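Local coordinates for protein bradavidin 2 (Bradyrhizobium japonicum, PDB 4GGT) that probably binds biotin, as a bacterial member of the avidin family built on an eight-stranded antiparallel beta barrel, at residues G80-G84 with S85-T89. Residues are numbered along the deposited sequence; the frame is centred on the assembly and turned at random.
Sequences GTIKG and SQMPT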
ATOM      1  N   GLY A  80      -8.795   2.272   4.044  1.00 19.76           N
ATOM      2  CA  GLY A  80      -9.897   1.477   3.500  1.00 20.64           C
ATOM      3  C   GLY A  80     -10.464   0.491   4.490  1.00 20.98           C
ATOM      4  O   GLY A  80     -10.447   0.711   5.714  1.00 21.43           O
ATOM      5  N   THR A  81     -10.935  -0.620   3.959  1.00 22.38           N
ATOM      6  CA  THR A  81     -11.620  -1.619   4.785  1.00 23.97           C
ATOM      7  C   THR A  81     -11.405  -2.967   4.154  1.00 23.79           C
ATOM      8  O   THR A  81     -10.922  -3.053   3.025  1.00 23.47           O
ATOM      9  CB  THR A  81     -13.163  -1.351   4.907  1.00 24.28           C
ATOM     10  OG1 THR A  81     -13.758  -1.411   3.607  1.00 28.04           O
ATOM     11  CG2 THR A  81     -13.440   0.004   5.487  1.00 28.89           C
ATOM     12  N   ILE A  82     -11.731  -4.020   4.896  1.00 23.76           N
ATOM     13  CA  ILE A  82     -11.635  -5.371   4.388  1.00 24.71           C
ATOM     14  C   ILE A  82     -13.025  -5.983   4.356  1.00 24.71           C
ATOM     15  O   ILE A  82     -13.726  -5.979   5.370  1.00 25.84           O
ATOM     16  CB  ILE A  82     -10.691  -6.250   5.250  1.00 25.18           C
ATOM     17  CG1 ILE A  82      -9.283  -5.650   5.287  1.00 27.72           C
ATOM     18  CG2 ILE A  82     -10.597  -7.639   4.675  1.00 27.90           C
ATOM     19  CD1 ILE A  82      -8.591  -5.849   6.591  1.00 30.66           C
ATOM     20  N   LYS A  83     -13.410  -6.472   3.187  1.00 24.18           N
ATOM     21  CA  LYS A  83     -14.695  -7.123   2.990  1.00 24.95           C
ATOM     22  C   LYS A  83     -14.398  -8.436   2.316  1.00 25.43           C
ATOM     23  O   LYS A  83     -14.277  -8.510   1.090  1.00 25.41           O
ATOM     24  CB  LYS A  83     -15.624  -6.247   2.146  1.00 24.43           C
ATOM     25  CG  LYS A  83     -15.962  -4.886   2.799  1.00 25.94           C
ATOM     26  CD  LYS A  83     -16.701  -5.075   4.138  1.00 26.91           C
ATOM     27  CE  LYS A  83     -16.784  -3.778   4.903  1.00 30.81           C
ATOM     28  NZ  LYS A  83     -17.477  -3.947   6.210  1.00 33.02           N
ATOM     29  N   GLY A  84     -14.193  -9.465   3.137  1.00 26.67           N
ATOM     30  CA  GLY A  84     -13.836 -10.782   2.626  1.00 27.49           C
ATOM     31  C   GLY A  84     -12.521 -10.766   1.878  1.00 26.95           C
ATOM     32  O   GLY A  84     -11.496 -10.423   2.453  1.00 28.70           O
ATOM     33  N   SER A  85     -12.562 -11.082   0.583  1.00 27.12           N
ATOM     34  CA  SER A  85     -11.356 -11.253  -0.238  1.00 27.00           C
ATOM     35  C   SER A  85     -10.975  -9.939  -0.974  1.00 25.46           C
ATOM     36  O   SER A  85     -10.103  -9.908  -1.834  1.00 23.71           O
ATOM     37  CB  SER A  85     -11.557 -12.417  -1.218  1.00 28.32           C
ATOM     38  OG  SER A  85     -10.330 -12.765  -1.837  1.00 34.28           O
ATOM     39  N   GLN A  86     -11.663  -8.855  -0.631  1.00 23.81           N
ATOM     40  CA  GLN A  86     -11.422  -7.573  -1.303  1.00 23.96           C
ATOM     41  C   GLN A  86     -11.164  -6.455  -0.304  1.00 22.85           C
ATOM     42  O   GLN A  86     -11.734  -6.435   0.801  1.00 22.92           O
ATOM     43  CB  GLN A  86     -12.595  -7.224  -2.223  1.00 24.84           C
ATOM     44  CG  GLN A  86     -12.671  -8.209  -3.426  1.00 27.60           C
ATOM     45  CD  GLN A  86     -12.897  -7.571  -4.806  1.00 36.63           C
ATOM     46  OE1 GLN A  86     -13.847  -6.805  -5.007  1.00 37.84           O
ATOM     47  NE2 GLN A  86     -12.041  -7.937  -5.784  1.00 39.28           N
ATOM     48  N   MET A  87     -10.318  -5.511  -0.709  1.00 21.38           N
ATOM     49  CA  MET A  87      -9.871  -4.479   0.189  1.00 20.94           C
ATOM     50  C   MET A  87      -9.962  -3.152  -0.557  1.00 19.89           C
ATOM     51  O   MET A  87      -8.970  -2.670  -1.136  1.00 20.38           O
ATOM     52  CB  MET A  87      -8.427  -4.746   0.662  1.00 20.11           C
ATOM     53  CG  MET A  87      -7.893  -3.670   1.587  1.00 19.42           C
ATOM     54  SD  MET A  87      -6.118  -3.784   1.845  1.00 23.64           S
ATOM     55  CE  MET A  87      -5.895  -5.330   2.657  1.00 24.64           C
ATOM     56  N   PRO A  88     -11.152  -2.540  -0.549  1.00 19.10           N
ATOM     57  CA  PRO A  88     -11.240  -1.257  -1.218  1.00 18.83           C
ATOM     58  C   PRO A  88     -10.536  -0.173  -0.420  1.00 18.65           C
ATOM     59  O   PRO A  88     -10.608  -0.157   0.792  1.00 18.08           O
ATOM     60  CB  PRO A  88     -12.758  -0.996  -1.289  1.00 19.69           C
ATOM     61  CG  PRO A  88     -13.324  -1.745  -0.069  1.00 19.85           C
ATOM     62  CD  PRO A  88     -12.424  -2.962   0.080  1.00 19.04           C
ATOM     63  N   THR A  89      -9.879   0.756  -1.105  1.00 18.61           N
ATOM     64  CA  THR A  89      -9.101   1.786  -0.412  1.00 18.85           C
ATOM     65  C   THR A  89      -9.107   3.073  -1.223  1.00 19.15           C
ATOM     66  O   THR A  89      -9.367   3.060  -2.445  1.00 19.07           O
ATOM     67  CB  THR A  89      -7.594   1.404  -0.273  1.00 18.60           C
ATOM     68  OG1 THR A  89      -7.020   1.274  -1.587  1.00 19.28           O
ATOM     69  CG2 THR A  89      -7.374   0.141   0.552  1.00 20.30           C
TER
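Ser85 and Gly84 form the middle of a type II' beta turn, Lys83 to Gln86, that closes the antiparallel hairpin leading from strand 74-80 into strand 86-95 of the avidin barrel. Gly84 takes the first corner with phi 62°, a positive value that by itself favours glycine, and Ser85 takes the second, its CB pointing away from residues 80-84 overall. Gln86 then grips Lys83 through both backbone groups: Lys83 N reaches Gln86 O at 2.9 Å, almost straight, whereas Gln86 N meets Lys83 O at 3.1 Å from well above the carbonyl plane. The amide NE2 of Gln86 looks elsewhere, to a weak hydrogen bond with Thr112 OG1. Met87, the buried member of the hairpin, has CG anti to its backbone N (chi1 179°), which lays CG 3.4 Å from Thr81 O; its CA donates a CA-H...O contact to the same oxygen. Farther out the chain bends at chi3, and CE comes to 4.3 Å from Ile82 CG1, an apolar pair that Trp16, Leu10 and Leu63 also touch. Pro88 has no N-H to offer Thr81 O; its ring carbon CD sits 3.3 Å from that oxygen instead, while CG lies beside Thr81 OG1. The Pro88 carbonyl still bonds Thr81 N, and Gly80 CA makes a further CA-H...O contact with it. Thr89 forms a non-hydrogen-bonded pair with Gly80 and hydrogen-bonds through OG1 to the backbone O of Asp109, a residue seen to bind biotin though none is bound here; the Thr89 side chain lies close to that of Asp109, which puts this end of the hairpin next to the biotin site. The methyl CG2 of Thr89 rests 4.1 Å from Gly80 CA.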